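Local coordinates for hypothetical protein SA2161 (Staphylococcus aureus, PDB 1Y7R) that is of unknown function but probably acts as an acetyltransferase of the GNAT family, at residues M53-G58 with Q65-A70. The protein carries 4 engineered substitutions. Numbering follows the deposited sequence.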
loop_
_atom_site.group_PDB
_atom_site.type_symbol
_atom_site.label_atom_id
_atom_site.label_comp_id
_atom_site.label_asym_id
_atom_site.label_seq_id
_atom_site.Cartn_x
_atom_site.Cartn_y
_atom_site.Cartn_z
HETATM N N MSE A 53 -2.989 -14.674 9.579
HETATM C CA MSE A 53 -2.477 -14.386 8.240
HETATM C C MSE A 53 -1.872 -12.990 8.199
HETATM O O MSE A 53 -2.127 -12.144 9.048
HETATM C CB MSE A 53 -3.584 -14.472 7.189
HETATM C CG MSE A 53 -4.446 -13.264 7.168
HETATM SE SE MSE A 53 -5.808 -13.535 5.810
HETATM C CE MSE A 53 -4.802 -14.237 4.491
ATOM N N GLY A 54 -1.068 -12.769 7.188
ATOM C CA GLY A 54 -0.616 -11.415 6.813
ATOM C C GLY A 54 -0.312 -11.399 5.322
ATOM O O GLY A 54 0.000 -12.445 4.722
ATOM N N ARG A 55 -0.426 -10.223 4.700
ATOM C CA ARG A 55 -0.229 -10.130 3.248
ATOM C C ARG A 55 0.628 -8.904 2.941
ATOM O O ARG A 55 0.711 -7.978 3.758
ATOM C CB ARG A 55 -1.591 -10.051 2.510
ATOM C CG ARG A 55 -2.518 -11.231 2.837
ATOM C CD ARG A 55 -3.922 -11.074 2.316
ATOM N NE ARG A 55 -3.987 -11.136 0.845
ATOM C CZ ARG A 55 -4.574 -10.241 0.048
ATOM N NH1 ARG A 55 -5.201 -9.167 0.534
ATOM N NH2 ARG A 55 -4.557 -10.472 -1.266
ATOM N N VAL A 56 1.290 -8.937 1.791
ATOM C CA VAL A 56 2.097 -7.813 1.290
ATOM C C VAL A 56 1.695 -7.498 -0.167
ATOM O O VAL A 56 1.600 -8.399 -1.027
ATOM C CB VAL A 56 3.597 -8.132 1.360
ATOM C CG1 VAL A 56 4.452 -6.982 0.753
ATOM C CG2 VAL A 56 4.024 -8.443 2.792
ATOM N N ILE A 57 1.472 -6.208 -0.430
ATOM C CA ILE A 57 1.320 -5.668 -1.771
ATOM C C ILE A 57 2.523 -4.744 -2.033
ATOM O O ILE A 57 3.209 -4.314 -1.094
ATOM C CB ILE A 57 -0.028 -4.923 -1.971
ATOM C CG1 ILE A 57 -0.224 -3.803 -0.923
ATOM C CG2 ILE A 57 -1.210 -5.927 -1.948
ATOM C CD1 ILE A 57 -1.264 -2.750 -1.318
ATOM N N GLY A 58 2.773 -4.429 -3.289
ATOM C CA GLY A 58 3.923 -3.554 -3.556
ATOM C C GLY A 58 4.332 -3.579 -5.014
ATOM O O GLY A 58 3.642 -4.183 -5.849
ATOM N N GLN A 65 3.288 -2.312 0.971
ATOM C CA GLN A 65 2.364 -2.096 2.076
ATOM C C GLN A 65 2.019 -3.453 2.660
ATOM O O GLN A 65 1.679 -4.384 1.924
ATOM C CB GLN A 65 1.070 -1.415 1.613
ATOM C CG GLN A 65 0.320 -0.775 2.792
ATOM C CD GLN A 65 -1.061 -0.270 2.438
ATOM O OE1 GLN A 65 -1.670 -0.672 1.452
ATOM N NE2 GLN A 65 -1.584 0.575 3.294
ATOM N N ILE A 66 2.119 -3.548 3.977
ATOM C CA ILE A 66 1.704 -4.728 4.722
ATOM C C ILE A 66 0.237 -4.525 5.069
ATOM O O ILE A 66 -0.144 -3.451 5.585
ATOM C CB ILE A 66 2.547 -4.891 5.998
ATOM C CG1 ILE A 66 4.014 -5.073 5.599
ATOM C CG2 ILE A 66 2.044 -6.053 6.858
ATOM C CD1 ILE A 66 4.967 -4.991 6.749
ATOM N N VAL A 67 -0.570 -5.544 4.768
ATOM C CA VAL A 67 -2.029 -5.449 4.893
ATOM C C VAL A 67 -2.582 -6.746 5.472
ATOM O O VAL A 67 -1.888 -7.754 5.448
ATOM C CB VAL A 67 -2.727 -5.142 3.523
ATOM C CG1 VAL A 67 -2.285 -3.778 2.955
ATOM C CG2 VAL A 67 -2.534 -6.299 2.464
ATOM N N ASP A 68 -3.809 -6.712 5.993
ATOM C CA ASP A 68 -4.511 -7.940 6.414
ATOM C C ASP A 68 -3.767 -8.722 7.477
ATOM O O ASP A 68 -3.732 -9.964 7.437
ATOM C CB ASP A 68 -4.781 -8.840 5.199
ATOM C CG ASP A 68 -5.950 -8.354 4.381
ATOM O OD1 ASP A 68 -6.875 -7.775 4.977
ATOM O OD2 ASP A 68 -5.957 -8.514 3.158
ATOM N N ILE A 69 -3.172 -8.023 8.456
ATOM C CA ILE A 69 -2.581 -8.732 9.604
ATOM C C ILE A 69 -3.735 -9.118 10.520
ATOM O O ILE A 69 -4.261 -8.278 11.270
ATOM C CB ILE A 69 -1.541 -7.860 10.342
ATOM C CG1 ILE A 69 -0.470 -7.407 9.340
ATOM C CG2 ILE A 69 -0.894 -8.638 11.530
ATOM C CD1 ILE A 69 0.335 -8.501 8.758
ATOM N N ALA A 70 -4.126 -10.389 10.462
ATOM C CA ALA A 70 -5.351 -10.825 11.121
ATOM C C ALA A 70 -5.023 -12.051 11.938
ATOM O O ALA A 70 -4.570 -13.056 11.379
ATOM C CB ALA A 70 -6.396 -11.189 10.080
#
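R55 pairs with V67, and I57 with Q65, in the antiparallel beta hairpin formed by strands 49-58 and 63-71 at the centre of the GNAT sheet; the hairpin illustrates how a beta bulge brings a polar side chain to bear on the neighbouring strand. Three hydrogen-bonded pairs, M53 with A70 and the two just named, join the backbones, the straightest bond running from V67 N to R55 O (2.9 Å, 176° at the hydrogen). Between M53 and R55 the register slips by one residue, because D68 and I69 stand across from G54 alone. D68 takes up the bulge with phi and psi both positive. Its carbonyl O, 3.5 Å from G54 CA, receives a CA-H...O contact.

Side chains pack on both faces. On the face of V56 and I66, CG2 and CG1 of the two are 4.4 Å apart, and I88 of helix 80-95 packs against both. On the other face I57 and Q65 run side by side. I57 CG1 is set between its own backbone N and carbonyl carbon (chi1 55°), 3.7 Å from Q65 CB; beyond it CD1 makes van der Waals contact with Q65 OE1 at 3.5 Å. Q65 also packs on Q65 of the second subunit, at the dimer interface.

Charge completes the contact. R55 and D68 lie alongside, with D68 CB 3.7 Å from R55 CD. R18 salt-bridges D68 OD1 and the Y14 hydroxyl hydrogen-bonds OD2, so two arginines flank the buried carboxylate and probably favour its ionised form, while R55 NH2 salt-bridges D59 of the second subunit. The guanidinium and carboxylate planes stand 31° apart, yet D68 OD2 sits at the guanidinium edge, in its plane, and R55 NH1 meets that oxygen at 2.8 Å, nearly along its C-O bond.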